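Local atomic coordinates of glucosidase (Croceicoccus marinus, PDB entry 5Z3K), a protein that probably hydrolyses O-glycosidic bonds as a beta-glucosidase of glycoside hydrolase family 39, a retaining enzyme family built on a TIM barrel. Residues P80-P83 / A84-N87; E131-V134 / R135-C139; S233-P236 / M237-R240; I249-Y253 / G254-T258; F278-A281 / A282-A286. All coordinates share one frame; numbering follows the deposited sequence.

Interaction 1. Residues P80-P83 / A84-N87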
loop_
_atom_site.group_PDB
_atom_site.type_symbol
_atom_site.label_atom_id
_atom_site.label_comp_id
_atom_site.label_asym_id
_atom_site.label_seq_id
_atom_site.Cartn_x
_atom_site.Cartn_y
_atom_site.Cartn_z
ATOM N N PRO A 80 24.619 -16.877 -16.759
ATOM C CA PRO A 80 24.003 -15.708 -16.109
ATOM C C PRO A 80 24.486 -14.373 -16.652
ATOM O O PRO A 80 23.937 -13.337 -16.257
ATOM C CB PRO A 80 24.409 -15.875 -14.643
ATOM C CG PRO A 80 25.736 -16.563 -14.730
ATOM C CD PRO A 80 25.633 -17.510 -15.899
ATOM N N SER A 81 25.496 -14.356 -17.520
ATOM C CA SER A 81 25.975 -13.124 -18.127
ATOM C C SER A 81 25.301 -12.816 -19.456
ATOM O O SER A 81 25.542 -11.747 -20.020
ATOM C CB SER A 81 27.488 -13.195 -18.336
ATOM O OG SER A 81 28.150 -13.159 -17.092
ATOM N N ASP A 82 24.478 -13.724 -19.967
ATOM C CA ASP A 82 23.834 -13.556 -21.259
ATOM C C ASP A 82 22.417 -13.041 -21.053
ATOM O O ASP A 82 21.610 -13.740 -20.424
ATOM C CB ASP A 82 23.812 -14.890 -21.998
ATOM C CG ASP A 82 23.317 -14.771 -23.432
ATOM O OD1 ASP A 82 22.615 -13.795 -23.763
ATOM O OD2 ASP A 82 23.620 -15.676 -24.241
ATOM N N PRO A 83 22.061 -11.858 -21.565
ATOM C CA PRO A 83 20.666 -11.402 -21.450
ATOM C C PRO A 83 19.663 -12.404 -21.980
ATOM O O PRO A 83 18.522 -12.441 -21.500
ATOM C CB PRO A 83 20.656 -10.106 -22.270
ATOM C CG PRO A 83 22.051 -9.602 -22.173
ATOM C CD PRO A 83 22.917 -10.841 -22.200
ATOM N N ALA A 84 20.057 -13.233 -22.950
ATOM C CA ALA A 84 19.147 -14.242 -23.479
ATOM C C ALA A 84 18.758 -15.282 -22.433
ATOM O O ALA A 84 17.786 -16.011 -22.644
ATOM C CB ALA A 84 19.771 -14.926 -24.697
ATOM N N SER A 85 19.485 -15.370 -21.312
ATOM C CA SER A 85 19.154 -16.330 -20.263
ATOM C C SER A 85 18.031 -15.850 -19.350
ATOM O O SER A 85 17.569 -16.628 -18.504
ATOM C CB SER A 85 20.388 -16.642 -19.399
ATOM O OG SER A 85 21.455 -17.184 -20.167
ATOM N N TYR A 86 17.595 -14.603 -19.501
ATOM C CA TYR A 86 16.615 -13.975 -18.625
ATOM C C TYR A 86 15.271 -13.873 -19.333
ATOM O O TYR A 86 15.204 -13.782 -20.559
ATOM C CB TYR A 86 17.078 -12.581 -18.202
ATOM C CG TYR A 86 18.309 -12.602 -17.336
ATOM C CD1 TYR A 86 19.565 -12.852 -17.886
ATOM C CD2 TYR A 86 18.222 -12.395 -15.964
ATOM C CE1 TYR A 86 20.704 -12.885 -17.093
ATOM C CE2 TYR A 86 19.361 -12.423 -15.160
ATOM C CZ TYR A 86 20.595 -12.677 -15.738
ATOM O OH TYR A 86 21.725 -12.714 -14.954
ATOM N N ASN A 87 14.200 -13.877 -18.545
ATOM C CA ASN A 87 12.829 -13.837 -19.063
ATOM C C ASN A 87 12.201 -12.547 -18.542
ATOM O O ASN A 87 11.515 -12.540 -17.514
ATOM C CB ASN A 87 12.053 -15.115 -18.629
ATOM C CG ASN A 87 10.573 -15.072 -18.981
ATOM O OD1 ASN A 87 10.147 -14.336 -19.875
ATOM N ND2 ASN A 87 9.780 -15.863 -18.261
#

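Interaction 2. Residues E131-V134 / R135-C139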
loop_
_atom_site.group_PDB
_atom_site.type_symbol
_atom_site.label_atom_id
_atom_site.label_comp_id
_atom_site.label_asym_id
_atom_site.label_seq_id
_atom_site.Cartn_x
_atom_site.Cartn_y
_atom_site.Cartn_z
ATOM N N GLU A 131 21.863 -9.433 -9.473
ATOM C CA GLU A 131 22.541 -8.199 -9.854
ATOM C C GLU A 131 22.176 -7.786 -11.278
ATOM O O GLU A 131 21.929 -6.604 -11.543
ATOM C CB GLU A 131 24.056 -8.362 -9.702
ATOM C CG GLU A 131 24.871 -7.153 -10.154
ATOM C CD GLU A 131 26.367 -7.349 -9.964
ATOM O OE1 GLU A 131 26.767 -8.375 -9.375
ATOM O OE2 GLU A 131 27.142 -6.476 -10.409
ATOM N N ASN A 132 22.115 -8.742 -12.207
ATOM C CA ASN A 132 21.779 -8.383 -13.582
ATOM C C ASN A 132 20.297 -8.108 -13.778
ATOM O O ASN A 132 19.936 -7.391 -14.718
ATOM C CB ASN A 132 22.244 -9.472 -14.551
ATOM C CG ASN A 132 23.751 -9.454 -14.753
ATOM O OD1 ASN A 132 24.409 -8.436 -14.498
ATOM N ND2 ASN A 132 24.307 -10.580 -15.194
ATOM N N ILE A 133 19.425 -8.672 -12.939
ATOM C CA ILE A 133 18.037 -8.221 -12.944
ATOM C C ILE A 133 17.980 -6.755 -12.550
ATOM O O ILE A 133 17.270 -5.949 -13.168
ATOM C CB ILE A 133 17.180 -9.101 -12.012
ATOM C CG1 ILE A 133 17.024 -10.497 -12.618
ATOM C CG2 ILE A 133 15.817 -8.446 -11.732
ATOM C CD1 ILE A 133 16.612 -11.547 -11.634
ATOM N N VAL A 134 18.756 -6.378 -11.530
ATOM C CA VAL A 134 18.782 -4.987 -11.100
ATOM C C VAL A 134 19.366 -4.108 -12.196
ATOM O O VAL A 134 18.843 -3.028 -12.487
ATOM C CB VAL A 134 19.562 -4.848 -9.778
ATOM C CG1 VAL A 134 19.694 -3.385 -9.374
ATOM C CG2 VAL A 134 18.878 -5.643 -8.664
ATOM N N ARG A 135 20.456 -4.559 -12.826
ATOM C CA ARG A 135 21.063 -3.784 -13.902
ATOM C C ARG A 135 20.121 -3.645 -15.088
ATOM O O ARG A 135 20.147 -2.629 -15.789
ATOM C CB ARG A 135 22.371 -4.442 -14.345
ATOM C CG ARG A 135 23.520 -4.219 -13.385
ATOM C CD ARG A 135 24.845 -4.780 -13.915
ATOM N NE ARG A 135 25.883 -4.630 -12.899
ATOM C CZ ARG A 135 26.445 -3.466 -12.574
ATOM N NH1 ARG A 135 26.094 -2.354 -13.209
ATOM N NH2 ARG A 135 27.362 -3.414 -11.616
ATOM N N HIS A 136 19.295 -4.660 -15.336
ATOM C CA HIS A 136 18.318 -4.554 -16.413
ATOM C C HIS A 136 17.297 -3.455 -16.131
ATOM O O HIS A 136 16.894 -2.727 -17.047
ATOM C CB HIS A 136 17.629 -5.903 -16.620
ATOM C CG HIS A 136 16.534 -5.875 -17.630
ATOM N ND1 HIS A 136 16.771 -5.880 -18.992
ATOM C CD2 HIS A 136 15.189 -5.848 -17.481
ATOM C CE1 HIS A 136 15.619 -5.856 -19.635
ATOM N NE2 HIS A 136 14.643 -5.831 -18.742
ATOM N N TYR A 137 16.877 -3.296 -14.878
ATOM C CA TYR A 137 15.839 -2.317 -14.580
ATOM C C TYR A 137 16.374 -0.973 -14.106
ATOM O O TYR A 137 15.590 -0.029 -13.987
ATOM C CB TYR A 137 14.848 -2.890 -13.555
ATOM C CG TYR A 137 13.999 -3.956 -14.213
ATOM C CD1 TYR A 137 13.121 -3.620 -15.241
ATOM C CD2 TYR A 137 14.131 -5.299 -13.871
ATOM C CE1 TYR A 137 12.364 -4.579 -15.877
ATOM C CE2 TYR A 137 13.372 -6.274 -14.507
ATOM C CZ TYR A 137 12.490 -5.909 -15.507
ATOM O OH TYR A 137 11.750 -6.871 -16.175
ATOM N N VAL A 138 17.683 -0.847 -13.862
ATOM C CA VAL A 138 18.270 0.388 -13.365
ATOM C C VAL A 138 19.272 0.989 -14.346
ATOM O O VAL A 138 19.317 2.214 -14.514
ATOM C CB VAL A 138 18.921 0.181 -11.980
ATOM C CG1 VAL A 138 19.630 1.457 -11.526
ATOM C CG2 VAL A 138 17.861 -0.238 -10.949
ATOM N N CYS A 139 20.078 0.154 -15.015
ATOM C CA CYS A 139 21.164 0.633 -15.870
ATOM C C CYS A 139 20.977 0.281 -17.344
ATOM O O CYS A 139 21.939 0.357 -18.111
ATOM C CB CYS A 139 22.507 0.077 -15.378
ATOM S SG CYS A 139 22.812 0.396 -13.630
#

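Interaction 3. Residues S233-P236 / M237-R240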
loop_
_atom_site.group_PDB
_atom_site.type_symbol
_atom_site.label_atom_id
_atom_site.label_comp_id
_atom_site.label_asym_id
_atom_site.label_seq_id
_atom_site.Cartn_x
_atom_site.Cartn_y
_atom_site.Cartn_z
ATOM N N SER A 233 -10.154 -7.031 13.694
ATOM C CA SER A 233 -10.422 -5.784 14.411
ATOM C C SER A 233 -11.407 -4.894 13.658
ATOM O O SER A 233 -12.187 -4.145 14.266
ATOM C CB SER A 233 -9.116 -5.010 14.652
ATOM O OG SER A 233 -8.743 -4.261 13.498
ATOM N N ARG A 234 -11.376 -4.976 12.326
ATOM C CA ARG A 234 -12.041 -4.013 11.442
ATOM C C ARG A 234 -11.780 -2.573 11.876
ATOM O O ARG A 234 -12.641 -1.711 11.703
ATOM C CB ARG A 234 -13.555 -4.257 11.350
ATOM C CG ARG A 234 -13.976 -5.673 11.018
ATOM C CD ARG A 234 -13.242 -6.240 9.838
ATOM N NE ARG A 234 -14.183 -6.700 8.828
ATOM C CZ ARG A 234 -14.314 -7.962 8.441
ATOM N NH1 ARG A 234 -13.552 -8.907 8.966
ATOM N NH2 ARG A 234 -15.197 -8.268 7.512
ATOM N N ASP A 235 -10.598 -2.303 12.442
ATOM C CA ASP A 235 -10.286 -0.997 13.025
ATOM C C ASP A 235 -9.257 -0.299 12.144
ATOM O O ASP A 235 -8.106 -0.763 12.065
ATOM C CB ASP A 235 -9.751 -1.161 14.457
ATOM C CG ASP A 235 -9.572 0.170 15.196
ATOM O OD1 ASP A 235 -9.677 1.235 14.551
ATOM O OD2 ASP A 235 -9.341 0.143 16.442
ATOM N N PRO A 236 -9.609 0.804 11.467
ATOM C CA PRO A 236 -8.636 1.455 10.567
ATOM C C PRO A 236 -7.457 2.068 11.299
ATOM O O PRO A 236 -6.468 2.437 10.648
ATOM C CB PRO A 236 -9.478 2.525 9.846
ATOM C CG PRO A 236 -10.603 2.819 10.805
ATOM C CD PRO A 236 -10.911 1.492 11.471
HETATM N N MSE A 237 -7.528 2.185 12.624
HETATM C CA MSE A 237 -6.415 2.680 13.419
HETATM C C MSE A 237 -5.246 1.683 13.484
HETATM O O MSE A 237 -4.122 2.086 13.768
HETATM C CB MSE A 237 -6.902 3.031 14.838
HETATM C CG MSE A 237 -5.893 3.801 15.709
HETATM SE SE MSE A 237 -5.284 5.512 14.931
HETATM C CE MSE A 237 -6.930 6.565 15.112
ATOM N N ASP A 238 -5.502 0.402 13.183
ATOM C CA ASP A 238 -4.506 -0.646 13.436
ATOM C C ASP A 238 -3.148 -0.328 12.820
ATOM O O ASP A 238 -2.101 -0.605 13.420
ATOM C CB ASP A 238 -4.981 -1.988 12.882
ATOM C CG ASP A 238 -5.882 -2.733 13.825
ATOM O OD1 ASP A 238 -6.333 -2.134 14.837
ATOM O OD2 ASP A 238 -6.175 -3.913 13.515
ATOM N N PHE A 239 -3.139 0.227 11.610
ATOM C CA PHE A 239 -1.864 0.382 10.915
ATOM C C PHE A 239 -0.953 1.364 11.634
ATOM O O PHE A 239 0.262 1.141 11.719
ATOM C CB PHE A 239 -2.148 0.760 9.469
ATOM C CG PHE A 239 -3.145 -0.155 8.860
ATOM C CD1 PHE A 239 -2.788 -1.460 8.534
ATOM C CD2 PHE A 239 -4.457 0.237 8.712
ATOM C CE1 PHE A 239 -3.718 -2.337 8.025
ATOM C CE2 PHE A 239 -5.397 -0.632 8.205
ATOM C CZ PHE A 239 -5.038 -1.915 7.862
ATOM N N ARG A 240 -1.522 2.422 12.209
ATOM C CA ARG A 240 -0.724 3.325 13.039
ATOM C C ARG A 240 -0.228 2.611 14.286
ATOM O O ARG A 240 0.954 2.712 14.646
ATOM C CB ARG A 240 -1.541 4.557 13.439
ATOM C CG ARG A 240 -0.771 5.476 14.376
ATOM C CD ARG A 240 -1.677 6.509 15.027
ATOM N NE ARG A 240 -2.269 7.419 14.049
ATOM C CZ ARG A 240 -3.124 8.390 14.374
ATOM N NH1 ARG A 240 -3.474 8.563 15.650
ATOM N NH2 ARG A 240 -3.628 9.182 13.438
HETATM O O HOH W 1 -6.157 -0.035 16.517
HETATM O O HOH W 2 -4.014 3.608 10.258
#

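Interaction 4. Residues I249-Y253 / G254-T258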
loop_
_atom_site.group_PDB
_atom_site.type_symbol
_atom_site.label_atom_id
_atom_site.label_comp_id
_atom_site.label_asym_id
_atom_site.label_seq_id
_atom_site.Cartn_x
_atom_site.Cartn_y
_atom_site.Cartn_z
ATOM N N ILE A 249 10.887 -1.607 17.877
ATOM C CA ILE A 249 11.768 -2.775 17.791
ATOM C C ILE A 249 12.923 -2.504 16.837
ATOM O O ILE A 249 14.076 -2.872 17.108
ATOM C CB ILE A 249 10.968 -4.020 17.371
ATOM C CG1 ILE A 249 9.990 -4.419 18.466
ATOM C CG2 ILE A 249 11.895 -5.187 17.027
ATOM C CD1 ILE A 249 8.873 -5.261 17.959
ATOM N N VAL A 250 12.638 -1.860 15.704
ATOM C CA VAL A 250 13.698 -1.529 14.757
ATOM C C VAL A 250 14.694 -0.557 15.384
ATOM O O VAL A 250 15.912 -0.701 15.218
ATOM C CB VAL A 250 13.091 -0.972 13.455
ATOM C CG1 VAL A 250 14.180 -0.451 12.539
ATOM C CG2 VAL A 250 12.277 -2.059 12.760
ATOM N N ASP A 251 14.201 0.447 16.112
ATOM C CA ASP A 251 15.117 1.392 16.750
ATOM C C ASP A 251 15.977 0.699 17.803
ATOM O O ASP A 251 17.142 1.067 18.004
ATOM C CB ASP A 251 14.342 2.534 17.405
ATOM C CG ASP A 251 13.775 3.530 16.408
ATOM O OD1 ASP A 251 14.170 3.534 15.216
ATOM O OD2 ASP A 251 12.913 4.325 16.839
ATOM N N LYS A 252 15.445 -0.287 18.440
ATOM C CA LYS A 252 16.134 -1.007 19.485
ATOM C C LYS A 252 17.394 -1.641 18.954
ATOM O O LYS A 252 18.285 -1.817 19.667
ATOM C CB LYS A 252 15.200 -2.003 20.093
ATOM C CG LYS A 252 15.720 -2.927 21.155
ATOM C CD LYS A 252 14.780 -4.101 21.338
ATOM C CE LYS A 252 13.488 -3.617 21.916
ATOM N NZ LYS A 252 12.373 -4.584 21.975
ATOM N N TYR A 253 17.413 -2.043 17.706
ATOM C CA TYR A 253 18.604 -2.603 17.079
ATOM C C TYR A 253 19.484 -1.541 16.439
ATOM O O TYR A 253 20.383 -1.886 15.666
ATOM C CB TYR A 253 18.215 -3.660 16.042
ATOM C CG TYR A 253 17.742 -4.943 16.686
ATOM C CD1 TYR A 253 16.444 -5.063 17.154
ATOM C CD2 TYR A 253 18.607 -6.018 16.861
ATOM C CE1 TYR A 253 16.006 -6.219 17.761
ATOM C CE2 TYR A 253 18.177 -7.184 17.465
ATOM C CZ TYR A 253 16.872 -7.274 17.916
ATOM O OH TYR A 253 16.424 -8.421 18.525
ATOM N N GLY A 254 19.254 -0.269 16.749
ATOM C CA GLY A 254 20.068 0.821 16.249
ATOM C C GLY A 254 19.721 1.316 14.860
ATOM O O GLY A 254 20.391 2.231 14.362
ATOM N N PHE A 255 18.695 0.759 14.224
ATOM C CA PHE A 255 18.372 1.094 12.834
ATOM C C PHE A 255 17.431 2.304 12.773
ATOM O O PHE A 255 16.335 2.263 12.208
ATOM C CB PHE A 255 17.766 -0.116 12.128
ATOM C CG PHE A 255 18.749 -1.221 11.836
ATOM C CD1 PHE A 255 19.690 -1.080 10.831
ATOM C CD2 PHE A 255 18.712 -2.409 12.552
ATOM C CE1 PHE A 255 20.591 -2.102 10.545
ATOM C CE2 PHE A 255 19.612 -3.437 12.273
ATOM C CZ PHE A 255 20.552 -3.275 11.268
ATOM N N THR A 256 17.895 3.414 13.346
ATOM C CA THR A 256 17.039 4.584 13.484
ATOM C C THR A 256 16.789 5.295 12.161
ATOM O O THR A 256 15.788 6.010 12.043
ATOM C CB THR A 256 17.639 5.557 14.500
ATOM O OG1 THR A 256 18.993 5.851 14.144
ATOM C CG2 THR A 256 17.614 4.942 15.885
ATOM N N ASP A 257 17.657 5.111 11.165
ATOM C CA ASP A 257 17.471 5.720 9.855
ATOM C C ASP A 257 16.688 4.838 8.896
ATOM O O ASP A 257 16.357 5.288 7.796
ATOM C CB ASP A 257 18.821 6.055 9.224
ATOM C CG ASP A 257 19.500 7.232 9.896
ATOM O OD1 ASP A 257 18.781 8.120 10.406
ATOM O OD2 ASP A 257 20.749 7.268 9.911
ATOM N N THR A 258 16.393 3.608 9.287
ATOM C CA THR A 258 15.688 2.669 8.429
ATOM C C THR A 258 14.203 3.011 8.382
ATOM O O THR A 258 13.580 3.246 9.421
ATOM C CB THR A 258 15.890 1.247 8.953
ATOM O OG1 THR A 258 17.277 0.882 8.834
ATOM C CG2 THR A 258 15.030 0.262 8.192
HETATM O O HOH W 3 13.734 6.018 14.296
#

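Interaction 5. Residues F278-A281 / A282-A286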
loop_
_atom_site.group_PDB
_atom_site.type_symbol
_atom_site.label_atom_id
_atom_site.label_comp_id
_atom_site.label_asym_id
_atom_site.label_seq_id
_atom_site.Cartn_x
_atom_site.Cartn_y
_atom_site.Cartn_z
ATOM N N PHE A 278 -19.216 -1.122 0.592
ATOM C CA PHE A 278 -19.169 0.257 1.067
ATOM C C PHE A 278 -18.540 0.366 2.452
ATOM O O PHE A 278 -17.907 1.384 2.749
ATOM C CB PHE A 278 -20.577 0.872 1.058
ATOM C CG PHE A 278 -21.667 -0.087 1.461
ATOM C CD1 PHE A 278 -22.022 -0.230 2.793
ATOM C CD2 PHE A 278 -22.326 -0.851 0.510
ATOM C CE1 PHE A 278 -23.013 -1.116 3.170
ATOM C CE2 PHE A 278 -23.318 -1.740 0.879
ATOM C CZ PHE A 278 -23.663 -1.877 2.207
ATOM N N ASP A 279 -18.686 -0.668 3.291
ATOM C CA ASP A 279 -17.971 -0.712 4.570
ATOM C C ASP A 279 -16.465 -0.693 4.343
ATOM O O ASP A 279 -15.723 0.051 5.002
ATOM C CB ASP A 279 -18.347 -1.976 5.351
ATOM C CG ASP A 279 -19.767 -1.960 5.869
ATOM O OD1 ASP A 279 -20.416 -0.904 5.802
ATOM O OD2 ASP A 279 -20.225 -3.015 6.349
ATOM N N ASN A 280 -16.004 -1.532 3.419
ATOM C CA ASN A 280 -14.583 -1.656 3.123
ATOM C C ASN A 280 -14.026 -0.351 2.568
ATOM O O ASN A 280 -12.935 0.080 2.954
ATOM C CB ASN A 280 -14.382 -2.809 2.126
ATOM C CG ASN A 280 -12.925 -3.267 2.023
ATOM O OD1 ASN A 280 -12.020 -2.459 1.818
ATOM N ND2 ASN A 280 -12.703 -4.574 2.151
ATOM N N ALA A 281 -14.774 0.289 1.660
ATOM C CA ALA A 281 -14.380 1.585 1.110
ATOM C C ALA A 281 -14.164 2.615 2.213
ATOM O O ALA A 281 -13.151 3.327 2.231
ATOM C CB ALA A 281 -15.455 2.071 0.137
ATOM N N ALA A 282 -15.117 2.716 3.141
ATOM C CA ALA A 282 -14.965 3.679 4.225
ATOM C C ALA A 282 -13.785 3.307 5.111
ATOM O O ALA A 282 -13.053 4.186 5.586
ATOM C CB ALA A 282 -16.254 3.769 5.043
ATOM N N PHE A 283 -13.578 2.008 5.332
ATOM C CA PHE A 283 -12.432 1.563 6.124
ATOM C C PHE A 283 -11.127 2.008 5.490
ATOM O O PHE A 283 -10.245 2.548 6.168
ATOM C CB PHE A 283 -12.449 0.036 6.284
ATOM C CG PHE A 283 -11.250 -0.521 7.026
ATOM C CD1 PHE A 283 -10.032 -0.732 6.376
ATOM C CD2 PHE A 283 -11.345 -0.842 8.380
ATOM C CE1 PHE A 283 -8.926 -1.253 7.077
ATOM C CE2 PHE A 283 -10.264 -1.369 9.074
ATOM C CZ PHE A 283 -9.048 -1.564 8.428
ATOM N N LEU A 284 -10.961 1.751 4.185
ATOM C CA LEU A 284 -9.653 2.008 3.597
ATOM C C LEU A 284 -9.375 3.507 3.513
ATOM O O LEU A 284 -8.221 3.924 3.667
ATOM C CB LEU A 284 -9.534 1.315 2.235
ATOM C CG LEU A 284 -10.180 1.912 1.001
ATOM C CD1 LEU A 284 -9.162 2.778 0.267
ATOM C CD2 LEU A 284 -10.702 0.780 0.100
ATOM N N ALA A 285 -10.413 4.334 3.344
ATOM C CA ALA A 285 -10.195 5.776 3.388
ATOM C C ALA A 285 -9.820 6.236 4.797
ATOM O O ALA A 285 -8.889 7.033 4.970
ATOM C CB ALA A 285 -11.434 6.517 2.871
ATOM N N ALA A 286 -10.520 5.744 5.822
ATOM C CA ALA A 286 -10.147 6.115 7.187
ATOM C C ALA A 286 -8.753 5.606 7.539
ATOM O O ALA A 286 -7.987 6.296 8.221
ATOM C CB ALA A 286 -11.174 5.586 8.195
#

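Interaction 1. Residues P80-P83 / A84-N87
Tyr86 reaches back along the chain to Pro80, and its hydroxyl OH donates to Pro80 O at 2.6 Å. The bond lies in the carbonyl plane and uses a lone pair, with a C=O...donor angle of 137°. Pro80 O also accepts from Asn132 ND2 of helix 123-138, so two side chains grip this one carbonyl. In a second bond the side chain is the acceptor: Asp82 OD1 takes the amide N of Ala84 at 2.7 Å, the N-H coming from above the carboxylate plane. Asp82 can do this because its CG stands anti to the backbone N (chi1 -173°), which puts the carboxylate beside the carbonyl carbon, within reach of Ala84 N, and brings OD1 to 3.2 Å from Ala84 CB. Two backbone bonds complete the turn, Ser85 N to Asp82 O at 2.8 Å and Tyr86 N to Pro83 O at 3.1 Å. With this i to i+3 pattern, residues 83-85 form a short 3-10 segment, with Asp82 just ahead of it, in the loop between strand 53-55 and helix 89-100 of the barrel. Packing centres on the Tyr86 ring, whose edge lies beside backbone oxygens, with CD1 3.4 Å from Asp82 O. Phe73 and Trp141 meet the same ring edge-to-face, and Val129 of helix 123-138 touches it. A leucine in place of Tyr86 would probably leave Pro80 O without its hydroxyl donor and the ring's aromatic neighbours with a gap. Ser85 OG is hydrogen-bonded to Asp79 O, just before the turn. Pro80 rests on Lys125, Gln128 and Val129.

Interaction 2. Residues E131-V134 / R135-C139
Glu131 and Arg135, one helical turn apart, run side by side and join in a salt bridge. Glu131 OE2 meets Arg135 NH2 at 3.3 Å through its anti lone pair, lying near the guanidinium plane at the edge of the group, and Arg135 NE adds a weak bond to the same oxygen. The carboxylate and guanidinium planes are 45° apart. Both chains are stretched out: Glu131 has CG anti to the backbone N (chi1 177°) and runs straight on to CD, while Arg135 is extended from CG to NE. The other oxygen, Glu131 OE1, pairs with Arg185 of helix 169-186, so the carboxylate is shared by two arginines, which would probably favour its charged form.

Apolar contacts follow the same spacing, Ile133 CG2 to Tyr137 CD2 at 4.2 Å and Val134 CG1 to Val138 CG2 at 4.0 Å. His136 CD2 sits 3.3 Å above the Tyr137 ring, over its centre; the imidazole bonds to Trp141 O through ND1 and to Asp92 through NE2.

Among the backbone bonds, Arg135 N reaches Glu131 O at 2.8 Å and His136 N reaches Asn132 O at 2.9 Å. Val138 N to Val134 O is weak, as the chain nears Cys139 and leaves helical geometry. Side chains paired at i and i+4 are characteristic of an alpha-helix, and these lie in the last turns of helix 123-138 in the TIM barrel.

Interaction 3. Residues S233-P236 / M237-R240
Asp238 OD2 is held by two donors: Ser233 OG at 2.6 Å, which comes from above the carboxylate plane, and the indole NE1 of Trp228. The serine hydroxyl works twice, since Asp235 N donates to Ser233 OG at 2.9 Å, an ST turn. Chi1 of Ser233 (82°) puts OG between the backbone N and the carbonyl carbon, facing both partners.

Asp235 caps the turn leading into the helix: its OD1 accepts Met237 N at 3.0 Å, and its O accepts Asp238 N at 3.1 Å in a type I beta turn from Asp235 to Asp238. The carboxylates of Asp235 and Asp238 come near each other, OD2 and OD1 4.1 Å apart, their planes 47° apart. A water donates to Asp238 OD1 at 2.7 Å and more weakly to Asp235 OD2, and Arg413 forms a salt bridge with Asp235 OD2, which would probably ease the repulsion. In Met237, a selenomethionine, SE lies 3.4 Å above the Arg240 guanidinium plane, offset toward its rim.

The segment carries the chain from strand 223-229 into helix 238-252. Pro236 leans on Phe283 and Ala286 of helix 277-291, and Phe239 meets Trp265 of strand 259-266 edge-to-face.

Interaction 4. Residues I249-Y253 / G254-T258
Gly254 N donates to Asp251 O at 2.8 Å, and Gly254 is the C-prime residue of the Schellman motif that ends helix 238-252. Its phi of 83° favours glycine, and a side chain there would clash with Tyr253 O. Next, Phe255 N completes the motif with a bond to Val250 O at 3.3 Å. That carbonyl also takes Tyr253 N, the two donors arriving from opposite faces of its plane.

The Phe255 side chain crosses Val250 at about a right angle, its CB 3.6 Å from Val250 CG1, while ring atom CD2 meets Tyr253 CB at 3.7 Å. The ring also lies against Val214 of helix 208-216. Phe255 is the centre of an inverse gamma turn and begins a type I beta turn to Thr258.

Thr256 sits across Asp251, with its CG2 3.8 Å from Asp251 OD1. Chi1 of 53° leaves CG2 anti to the carbonyl carbon, beside the backbone N, where it faces the acid. Asp251 OD1 also has a salt bridge with Arg247. A water links helix and turn, donating to Asp251 OD1 at 2.7 Å and to Thr256 O at 3.0 Å. Thr258 leads into strand 259-266 of the barrel, its OG1 bonded to Leu221 O and its CB 4.3 Å from Val250 CG1.

Interaction 5. Residues F278-A281 / A282-A286
Ala282 N reaches Phe278 O at 3.1 Å, the first of four successive i to i+4 bonds that give each N-H from Ala282 to Ala285 a carbonyl. Phe283 N reaches Asp279 O at 2.9 Å, Leu284 N reaches Asn280 O at 2.9 Å and Ala285 N reaches Ala281 O at 3.1 Å. The Leu284 bond runs nearly along the C=O axis, at a C=O...donor angle of 161°. Ala282 O accepts from Ala286 N and also from Ser375 OG of strand 369-376, while Asp279 OD1 is bonded to Ser473 OG.

Side chains meet at Asn280 and Leu284, crossing at about a right angle, with Asn280 OD1 3.9 Å from Leu284 CD2. Leu284 has an unusual chi1 of 78°, which folds CG back to 3.5 Å from Ala281 O. Replacing Leu284 with an alanine would probably open a gap over the Asn280 and Ala281 carbonyls and remove the CD2 contact to Asn280 OD1.

The Phe283 ring meets Tyr377 edge-to-face, and Ala281 and Ala285 pack on helix 329-341. Within helix 277-291, part of the beta-alpha-beta unit from strand 259-266 to 298-301, the hydrogen bonds across this contact are all from the backbone, and the small alanine side chains probably let helix 329-341 and strand 369-376 come close.

In the fold
Interactions 3 and 5 are buried, their centres each about 14 Å from the centre of the chain, whereas interaction 1 is a surface contact and interactions 2 and 4 are partly buried. Interactions 1 and 2 touch where Asn132 meets Pro80 and Tyr86, tying a surface loop to helix 123-138. On the opposite side of the chain's centre, interactions 3 and 5 touch through Phe283, which packs against Pro236 and Phe239. Interactions 3 and 4 bracket helix 238-252, the first a capped entry, the second a glycine exit. Chemistry follows place: interaction 2 has a partly exposed salt bridge, interaction 3 buried carboxylates, and interaction 5 chiefly backbone bonds among alanines.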